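Side-chain contacts in KLLA0E08119p (Kluyveromyces lactis, PDB 3VA7), which probably makes urea-1-carboxylate from urea, hydrogencarbonate and ATP with biotin as cofactor, forming the urea carboxylase part of a longer multifunctional enzyme: residues Ala366-Glu371 with Thr437-Cys442; Asn372-Phe377 with Tyr473-Phe478; Val702-Pro707 with Asp777-Val782. All coordinates share one frame; numbering follows the deposited sequence.

Interaction 1: residues Ala366-Glu371 with Thr437-Cys442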
loop_
_atom_site.group_PDB
_atom_site.type_symbol
_atom_site.label_atom_id
_atom_site.label_comp_id
_atom_site.label_asym_id
_atom_site.label_seq_id
_atom_site.Cartn_x
_atom_site.Cartn_y
_atom_site.Cartn_z
ATOM N N ALA A 366 18.624 13.859 -17.474
ATOM C CA ALA A 366 18.782 12.483 -17.012
ATOM C C ALA A 366 17.449 11.771 -17.223
ATOM O O ALA A 366 16.359 12.352 -17.023
ATOM C CB ALA A 366 19.191 12.446 -15.507
ATOM N N ARG A 367 17.516 10.516 -17.627
ATOM C CA ARG A 367 16.292 9.805 -17.929
ATOM C C ARG A 367 15.914 8.855 -16.796
ATOM O O ARG A 367 16.561 7.809 -16.611
ATOM C CB ARG A 367 16.495 9.005 -19.202
ATOM C CG ARG A 367 17.008 9.761 -20.409
ATOM C CD ARG A 367 16.565 8.967 -21.661
ATOM N NE ARG A 367 17.004 9.542 -22.923
ATOM C CZ ARG A 367 16.832 8.942 -24.097
ATOM N NH1 ARG A 367 16.229 7.764 -24.164
ATOM N NH2 ARG A 367 17.267 9.507 -25.205
ATOM N N LEU A 368 14.871 9.200 -16.051
ATOM C CA LEU A 368 14.356 8.325 -15.004
ATOM C C LEU A 368 13.507 7.222 -15.586
ATOM O O LEU A 368 12.441 7.490 -16.139
ATOM C CB LEU A 368 13.530 9.103 -13.972
ATOM C CG LEU A 368 13.145 8.397 -12.639
ATOM C CD1 LEU A 368 14.313 8.361 -11.634
ATOM C CD2 LEU A 368 11.905 9.059 -11.989
ATOM N N TYR A 369 13.993 5.988 -15.437
ATOM C CA TYR A 369 13.312 4.758 -15.882
ATOM C C TYR A 369 12.801 3.901 -14.711
ATOM O O TYR A 369 13.477 3.779 -13.672
ATOM C CB TYR A 369 14.275 3.889 -16.707
ATOM C CG TYR A 369 14.570 4.399 -18.108
ATOM C CD1 TYR A 369 13.664 4.159 -19.142
ATOM C CD2 TYR A 369 15.758 5.068 -18.412
ATOM C CE1 TYR A 369 13.893 4.606 -20.435
ATOM C CE2 TYR A 369 16.007 5.516 -19.701
ATOM C CZ TYR A 369 15.058 5.272 -20.719
ATOM O OH TYR A 369 15.210 5.701 -22.026
ATOM N N ALA A 370 11.629 3.279 -14.883
ATOM C CA ALA A 370 11.160 2.221 -13.988
ATOM C C ALA A 370 11.921 0.951 -14.336
ATOM O O ALA A 370 11.454 0.099 -15.107
ATOM C CB ALA A 370 9.703 2.009 -14.161
ATOM N N GLU A 371 13.114 0.833 -13.777
ATOM C CA GLU A 371 14.021 -0.281 -14.071
ATOM C C GLU A 371 14.849 -0.606 -12.841
ATOM O O GLU A 371 15.087 0.282 -11.979
ATOM C CB GLU A 371 15.063 0.151 -15.086
ATOM C CG GLU A 371 14.831 -0.196 -16.486
ATOM C CD GLU A 371 15.797 0.585 -17.358
ATOM O OE1 GLU A 371 16.676 1.263 -16.748
ATOM O OE2 GLU A 371 15.655 0.532 -18.622
ATOM N N THR A 437 14.628 14.249 -6.172
ATOM C CA THR A 437 13.664 13.431 -6.893
ATOM C C THR A 437 13.321 12.216 -6.047
ATOM O O THR A 437 14.159 11.291 -5.853
ATOM C CB THR A 437 14.237 12.970 -8.268
ATOM O OG1 THR A 437 14.235 14.073 -9.195
ATOM C CG2 THR A 437 13.416 11.798 -8.868
ATOM N N ALA A 438 12.095 12.208 -5.551
ATOM C CA ALA A 438 11.604 11.084 -4.777
ATOM C C ALA A 438 10.407 10.397 -5.462
ATOM O O ALA A 438 9.283 10.935 -5.472
ATOM C CB ALA A 438 11.248 11.530 -3.380
ATOM N N VAL A 439 10.672 9.221 -6.031
ATOM C CA VAL A 439 9.664 8.394 -6.686
ATOM C C VAL A 439 9.645 6.944 -6.131
ATOM O O VAL A 439 10.650 6.227 -6.188
ATOM C CB VAL A 439 9.895 8.388 -8.190
ATOM C CG1 VAL A 439 9.024 7.301 -8.866
ATOM C CG2 VAL A 439 9.649 9.790 -8.767
ATOM N N TYR A 440 8.497 6.512 -5.603
ATOM C CA TYR A 440 8.430 5.261 -4.860
ATOM C C TYR A 440 7.207 4.442 -5.280
ATOM O O TYR A 440 6.175 5.014 -5.613
ATOM C CB TYR A 440 8.382 5.524 -3.351
ATOM C CG TYR A 440 9.454 6.428 -2.733
ATOM C CD1 TYR A 440 10.779 5.980 -2.529
ATOM C CD2 TYR A 440 9.118 7.704 -2.265
ATOM C CE1 TYR A 440 11.758 6.816 -1.926
ATOM C CE2 TYR A 440 10.062 8.536 -1.653
ATOM C CZ TYR A 440 11.375 8.096 -1.494
ATOM O OH TYR A 440 12.284 8.951 -0.892
ATOM N N GLY A 441 7.329 3.112 -5.276
ATOM C CA GLY A 441 6.265 2.237 -5.782
ATOM C C GLY A 441 6.706 1.285 -6.890
ATOM O O GLY A 441 6.100 0.212 -7.103
ATOM N N CYS A 442 7.745 1.716 -7.608
ATOM C CA CYS A 442 8.467 0.956 -8.601
ATOM C C CYS A 442 9.922 1.089 -8.255
ATOM O O CYS A 442 10.325 2.072 -7.662
ATOM C CB CYS A 442 8.322 1.622 -9.965
ATOM S SG CYS A 442 6.692 1.423 -10.641
#

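Interaction 2: residues Asn372-Phe377 with Tyr473-Phe478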
loop_
_atom_site.group_PDB
_atom_site.type_symbol
_atom_site.label_atom_id
_atom_site.label_comp_id
_atom_site.label_asym_id
_atom_site.label_seq_id
_atom_site.Cartn_x
_atom_site.Cartn_y
_atom_site.Cartn_z
ATOM N N ASN A 372 15.376 -1.834 -12.816
ATOM C CA ASN A 372 16.292 -2.236 -11.755
ATOM C C ASN A 372 17.782 -2.322 -12.163
ATOM O O ASN A 372 18.216 -3.294 -12.782
ATOM C CB ASN A 372 15.791 -3.542 -11.133
ATOM C CG ASN A 372 16.523 -3.873 -9.879
ATOM O OD1 ASN A 372 17.430 -3.161 -9.494
ATOM N ND2 ASN A 372 16.136 -4.943 -9.226
ATOM N N PRO A 373 18.587 -1.307 -11.827
ATOM C CA PRO A 373 20.019 -1.420 -12.182
ATOM C C PRO A 373 20.783 -2.619 -11.586
ATOM O O PRO A 373 21.767 -3.089 -12.184
ATOM C CB PRO A 373 20.587 -0.112 -11.674
ATOM C CG PRO A 373 19.468 0.833 -11.898
ATOM C CD PRO A 373 18.241 0.076 -11.470
ATOM N N VAL A 374 20.311 -3.128 -10.445
ATOM C CA VAL A 374 20.952 -4.250 -9.733
ATOM C C VAL A 374 20.634 -5.608 -10.375
ATOM O O VAL A 374 21.461 -6.536 -10.330
ATOM C CB VAL A 374 20.562 -4.261 -8.234
ATOM C CG1 VAL A 374 21.055 -5.516 -7.539
ATOM C CG2 VAL A 374 21.077 -3.002 -7.525
ATOM N N LYS A 375 19.450 -5.729 -10.968
ATOM C CA LYS A 375 19.110 -6.937 -11.715
ATOM C C LYS A 375 18.980 -6.684 -13.227
ATOM O O LYS A 375 17.936 -6.963 -13.822
ATOM C CB LYS A 375 17.845 -7.618 -11.151
ATOM C CG LYS A 375 17.924 -8.090 -9.646
ATOM C CD LYS A 375 19.287 -8.768 -9.262
ATOM C CE LYS A 375 19.279 -10.297 -9.506
ATOM N NZ LYS A 375 18.022 -10.889 -8.935
ATOM N N ASP A 376 20.034 -6.164 -13.849
ATOM C CA ASP A 376 20.109 -6.144 -15.324
ATOM C C ASP A 376 19.151 -5.167 -16.029
ATOM O O ASP A 376 18.776 -5.374 -17.198
ATOM C CB ASP A 376 19.860 -7.569 -15.894
ATOM C CG ASP A 376 21.004 -8.541 -15.601
ATOM O OD1 ASP A 376 22.131 -8.314 -16.097
ATOM O OD2 ASP A 376 20.762 -9.536 -14.886
ATOM N N PHE A 377 18.743 -4.116 -15.327
ATOM C CA PHE A 377 17.857 -3.110 -15.920
ATOM C C PHE A 377 16.548 -3.737 -16.427
ATOM O O PHE A 377 16.001 -3.380 -17.478
ATOM C CB PHE A 377 18.607 -2.311 -16.980
ATOM C CG PHE A 377 19.878 -1.714 -16.464
ATOM C CD1 PHE A 377 21.062 -2.466 -16.461
ATOM C CD2 PHE A 377 19.884 -0.422 -15.937
ATOM C CE1 PHE A 377 22.247 -1.944 -15.964
ATOM C CE2 PHE A 377 21.050 0.127 -15.435
ATOM C CZ PHE A 377 22.255 -0.646 -15.442
ATOM N N TYR A 473 29.050 0.353 -10.699
ATOM C CA TYR A 473 27.870 0.731 -9.921
ATOM C C TYR A 473 27.657 -0.154 -8.698
ATOM O O TYR A 473 27.337 -1.359 -8.838
ATOM C CB TYR A 473 26.576 0.816 -10.777
ATOM C CG TYR A 473 25.327 1.051 -9.930
ATOM C CD1 TYR A 473 25.193 2.190 -9.151
ATOM C CD2 TYR A 473 24.304 0.111 -9.891
ATOM C CE1 TYR A 473 24.072 2.386 -8.348
ATOM C CE2 TYR A 473 23.170 0.304 -9.105
ATOM C CZ TYR A 473 23.061 1.441 -8.324
ATOM O OH TYR A 473 21.940 1.625 -7.530
ATOM N N LYS A 474 27.816 0.463 -7.513
ATOM C CA LYS A 474 27.521 -0.205 -6.214
ATOM C C LYS A 474 26.464 0.498 -5.353
ATOM O O LYS A 474 26.715 1.577 -4.799
ATOM C CB LYS A 474 28.794 -0.545 -5.387
ATOM C CG LYS A 474 29.780 0.631 -5.093
ATOM C CD LYS A 474 30.869 0.768 -6.197
ATOM C CE LYS A 474 32.066 1.664 -5.779
ATOM N NZ LYS A 474 32.889 2.059 -6.990
ATOM N N PRO A 475 25.273 -0.123 -5.245
ATOM C CA PRO A 475 24.177 0.285 -4.368
ATOM C C PRO A 475 24.550 0.202 -2.902
ATOM O O PRO A 475 24.994 -0.869 -2.428
ATOM C CB PRO A 475 23.078 -0.743 -4.662
ATOM C CG PRO A 475 23.774 -1.877 -5.268
ATOM C CD PRO A 475 24.927 -1.320 -6.020
ATOM N N CYS A 476 24.379 1.310 -2.186
ATOM C CA CYS A 476 24.556 1.264 -0.747
ATOM C C CYS A 476 23.304 0.604 -0.131
ATOM O O CYS A 476 22.387 1.296 0.348
ATOM C CB CYS A 476 24.817 2.659 -0.189
ATOM S SG CYS A 476 24.961 2.663 1.630
ATOM N N ALA A 477 23.277 -0.732 -0.153
ATOM C CA ALA A 477 22.031 -1.481 -0.050
ATOM C C ALA A 477 22.199 -2.998 0.180
ATOM O O ALA A 477 23.274 -3.563 -0.031
ATOM C CB ALA A 477 21.239 -1.276 -1.344
ATOM N N PHE A 478 21.135 -3.691 0.560
ATOM C CA PHE A 478 21.252 -5.147 0.482
ATOM C C PHE A 478 20.334 -5.751 -0.579
ATOM O O PHE A 478 19.601 -5.042 -1.212
ATOM C CB PHE A 478 21.179 -5.823 1.874
ATOM C CG PHE A 478 19.836 -5.764 2.538
ATOM C CD1 PHE A 478 18.899 -6.780 2.336
ATOM C CD2 PHE A 478 19.520 -4.725 3.393
ATOM C CE1 PHE A 478 17.662 -6.758 2.970
ATOM C CE2 PHE A 478 18.283 -4.685 4.042
ATOM C CZ PHE A 478 17.357 -5.714 3.830
#

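Interaction 3: residues Val702-Pro707 with Asp777-Val782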
loop_
_atom_site.group_PDB
_atom_site.type_symbol
_atom_site.label_atom_id
_atom_site.label_comp_id
_atom_site.label_asym_id
_atom_site.label_seq_id
_atom_site.Cartn_x
_atom_site.Cartn_y
_atom_site.Cartn_z
ATOM N N VAL A 702 -3.964 -13.523 17.568
ATOM C CA VAL A 702 -3.531 -14.855 17.861
ATOM C C VAL A 702 -4.695 -15.595 18.435
ATOM O O VAL A 702 -5.170 -15.277 19.492
ATOM C CB VAL A 702 -2.283 -14.826 18.780
ATOM C CG1 VAL A 702 -1.991 -16.199 19.395
ATOM C CG2 VAL A 702 -1.062 -14.294 17.951
ATOM N N ARG A 703 -5.193 -16.563 17.685
ATOM C CA ARG A 703 -6.409 -17.290 18.065
ATOM C C ARG A 703 -6.142 -18.413 19.142
ATOM O O ARG A 703 -5.067 -19.038 19.181
ATOM C CB ARG A 703 -7.076 -17.791 16.781
ATOM C CG ARG A 703 -8.305 -18.648 16.955
ATOM C CD ARG A 703 -9.492 -17.844 17.475
ATOM N NE ARG A 703 -10.065 -16.984 16.443
ATOM C CZ ARG A 703 -11.178 -16.281 16.608
ATOM N NH1 ARG A 703 -11.812 -16.289 17.778
ATOM N NH2 ARG A 703 -11.644 -15.544 15.622
ATOM N N LEU A 704 -7.104 -18.640 20.031
ATOM C CA LEU A 704 -6.857 -19.529 21.192
ATOM C C LEU A 704 -7.870 -20.655 21.234
ATOM O O LEU A 704 -9.030 -20.466 20.844
ATOM C CB LEU A 704 -6.914 -18.749 22.521
ATOM C CG LEU A 704 -5.907 -17.587 22.680
ATOM C CD1 LEU A 704 -6.119 -16.839 23.955
ATOM C CD2 LEU A 704 -4.448 -18.021 22.581
ATOM N N ILE A 705 -7.436 -21.827 21.688
ATOM C CA ILE A 705 -8.350 -22.927 21.908
ATOM C C ILE A 705 -8.398 -23.172 23.420
ATOM O O ILE A 705 -7.354 -23.331 24.062
ATOM C CB ILE A 705 -7.880 -24.233 21.176
ATOM C CG1 ILE A 705 -7.648 -23.975 19.661
ATOM C CG2 ILE A 705 -8.941 -25.338 21.353
ATOM C CD1 ILE A 705 -6.517 -24.811 18.984
ATOM N N GLY A 706 -9.602 -23.201 23.979
ATOM C CA GLY A 706 -9.785 -23.601 25.356
ATOM C C GLY A 706 -11.237 -23.632 25.773
ATOM O O GLY A 706 -12.142 -23.835 24.950
ATOM N N PRO A 707 -11.493 -23.411 27.051
ATOM C CA PRO A 707 -12.850 -23.670 27.568
ATOM C C PRO A 707 -13.864 -22.722 26.982
ATOM O O PRO A 707 -13.554 -21.574 26.746
ATOM C CB PRO A 707 -12.716 -23.417 29.069
ATOM C CG PRO A 707 -11.473 -22.457 29.210
ATOM C CD PRO A 707 -10.621 -22.652 27.975
ATOM N N ASP A 777 1.360 -23.847 21.155
ATOM C CA ASP A 777 1.872 -23.375 22.449
ATOM C C ASP A 777 0.701 -23.375 23.412
ATOM O O ASP A 777 -0.442 -23.284 22.979
ATOM C CB ASP A 777 2.489 -21.973 22.396
ATOM C CG ASP A 777 3.861 -21.930 21.723
ATOM O OD1 ASP A 777 4.446 -20.816 21.661
ATOM O OD2 ASP A 777 4.372 -22.968 21.219
ATOM N N THR A 778 0.984 -23.521 24.710
ATOM C CA THR A 778 -0.019 -23.325 25.752
ATOM C C THR A 778 0.261 -22.017 26.502
ATOM O O THR A 778 1.411 -21.618 26.685
ATOM C CB THR A 778 -0.024 -24.502 26.784
ATOM O OG1 THR A 778 1.328 -24.810 27.169
ATOM C CG2 THR A 778 -0.640 -25.736 26.193
ATOM N N ILE A 779 -0.778 -21.356 26.972
ATOM C CA ILE A 779 -0.575 -20.128 27.718
ATOM C C ILE A 779 -1.542 -20.098 28.851
ATOM O O ILE A 779 -2.577 -20.787 28.799
ATOM C CB ILE A 779 -0.739 -18.830 26.830
ATOM C CG1 ILE A 779 -2.205 -18.556 26.485
ATOM C CG2 ILE A 779 0.076 -18.924 25.527
ATOM C CD1 ILE A 779 -2.389 -17.483 25.394
ATOM N N GLN A 780 -1.226 -19.295 29.864
ATOM C CA GLN A 780 -2.139 -19.026 30.981
ATOM C C GLN A 780 -2.035 -17.555 31.269
ATOM O O GLN A 780 -0.927 -16.977 31.356
ATOM C CB GLN A 780 -1.732 -19.791 32.236
ATOM C CG GLN A 780 -2.754 -19.696 33.352
ATOM C CD GLN A 780 -2.328 -20.438 34.627
ATOM O OE1 GLN A 780 -1.128 -20.670 34.876
ATOM N NE2 GLN A 780 -3.311 -20.802 35.445
ATOM N N PHE A 781 -3.203 -16.942 31.393
ATOM C CA PHE A 781 -3.291 -15.510 31.669
ATOM C C PHE A 781 -3.253 -15.252 33.149
ATOM O O PHE A 781 -3.986 -15.821 33.946
ATOM C CB PHE A 781 -4.562 -14.931 31.046
ATOM C CG PHE A 781 -4.571 -14.984 29.548
ATOM C CD1 PHE A 781 -3.586 -14.304 28.810
ATOM C CD2 PHE A 781 -5.565 -15.701 28.869
ATOM C CE1 PHE A 781 -3.577 -14.350 27.437
ATOM C CE2 PHE A 781 -5.570 -15.749 27.463
ATOM C CZ PHE A 781 -4.574 -15.090 26.737
ATOM N N VAL A 782 -2.395 -14.357 33.519
ATOM C CA VAL A 782 -2.070 -14.178 34.908
ATOM C C VAL A 782 -2.490 -12.724 35.250
ATOM O O VAL A 782 -2.080 -11.769 34.567
ATOM C CB VAL A 782 -0.561 -14.500 34.988
ATOM C CG1 VAL A 782 0.256 -13.305 35.159
ATOM C CG2 VAL A 782 -0.290 -15.580 36.005
#

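Interaction 1: residues Ala366-Glu371 with Thr437-Cys442
Leu368 and Val439 carry this buried contact in the biotin carboxylase C-terminal region. Leu368 CD2 meets Val439 CG2 at 4.0 Å. The two side chains run antiparallel alongside each other, and a single methyl of each makes the touch. Leu368 holds CG anti to its backbone N (chi1 -168°), and this carries the isobutyl group across to 437-442. On Val439, CG1 takes the place anti to the backbone N. CG2 lies beside that N instead and faces the leucine. The same Leu368 CD2 also comes to 4.4 Å from Thr437 CG2. The methyl of the threonine is thus turned to the leucine, while its OG1 bonds to Ala433 O in the preceding helix 423-435.

Further along, Ala370 CB and Cys442 CB lie 4.4 Å apart. Ala370 is the centre of an inverse gamma turn, with a weak bond of 3.0 Å from Glu371 N to Tyr369 O. Away from the contact, Arg367 NH1 donates to Tyr369 OH at 3.1 Å. The hydroxyl lies almost in the guanidinium plane, at its edge. Glu268 and Glu325 form salt bridges with the other nitrogens of Arg367.

Asn445 bonds to the backbone at Arg367 O and Tyr369 N, beside strand 362-372. Val439 rests on Val387 of strand 386-388, the partner of strand 438-440. The contact therefore joins two different sheets. Every touch across it is carbon to carbon. Burial of apolar surface and dispersion hold it, and between these two segments there is no directional bond to set the register.

Interaction 2: residues Asn372-Phe377 with Tyr473-Phe478
Asn372 O takes two backbone N-H groups in the loop that packs Pro373 and Val374 against Tyr473 and Pro475. Phe377 N donates to Asn372 O at 2.7 Å, and Lys375 N adds a weak bond. The side chain of Asn372 also braces the turn. Its OD1 accepts from Val374 N at 3.0 Å, which makes an Asx turn. That donor stands well above the carbonyl plane, 51° out of it.

The folded loop offers two apolar groups to the other segment. Pro373 CB lies 3.7 Å from Tyr473 CE2, coming obliquely to the ring. Val374 CG2 is 4.2 Å from the same CE2 and 3.7 Å from Pro475 CG. With CG anti to the backbone N (chi1 173°), the Tyr473 ring extends to the loop. Pro475 CD sits over one face of the Tyr473 ring, toward the rim. Within the loop, Pro373 CA lies over one face of the Phe377 ring in a similar way.

Tyr473 OH bonds to Asp447 OD2 of helix 446-454. Tyr448 of that helix meets both Tyr473 and Phe377 edge-to-face. Val374 touches Val626 and Pro475 touches Phe628, both of strand 626-628. The loop between strands 362-372 and 378-383 thus packs against both helix 446-454 and the sheet that holds strands 477-480 and 626-628.

Interaction 3: residues Val702-Pro707 with Asp777-Val782
The contact lies in a mixed seven-stranded sheet of the carboxyltransferase A and B region, which closes on itself, strand 778-783 pairing back with strand 662-669. Strands 701-705 and 778-783 are not direct neighbours in it. Strand 691-698 runs between them and pairs with both. Leu704 on one strand and Ile779 and Phe781 on the other point toward each other, and Leu704 makes every touch from its segment.

Leu704 CD2 meets Ile779 CD1 at 3.5 Å, with the two side chains crossing at about a right angle. Leu704 CD1 lies near Ile779 CD1 as well (4.0 Å) and also reaches the Phe781 ring, which comes from the opposite direction. A chi1 of -59° sets CG of Leu704 beside its backbone N, and chi2 of 176° sends CD1 out to Phe781.

Around these three residues the core continues. Leu704 also packs on Trp691 and Pro743, and Phe781 meets the rings of Trp691 and Phe686. The side chain of Leu704 is about 10 Å from the bound biotin group and does not line its pocket.

The Phe781 ring is approached in two ways. Ile779 CG1 lies 4.2 Å above one face, and Leu704 CD1 sits at the edge, 3.6 Å from Phe781 CZ.

Interactions 1 and 2 are neighbours, with centres 13 Å apart, and their segments alternate along the chain. Segment 372-377 follows 366-371, and Glu371 CG packs on Phe377 O at 3.5 Å. Interaction 3 lies in the carboxyltransferase region, its centre 48 Å from that of interaction 1 and on the opposite side of the chain's centre. Interactions 1 and 3 are buried and join strands through aliphatic branches, with flanking loop residues in interaction 1 and one aromatic ring in interaction 3. Interaction 2 is only partly buried and is made by a loop. It relies on two prolines, a valine and a tyrosine, and internal hydrogen bonds shape the loop. All three meet through apolar groups.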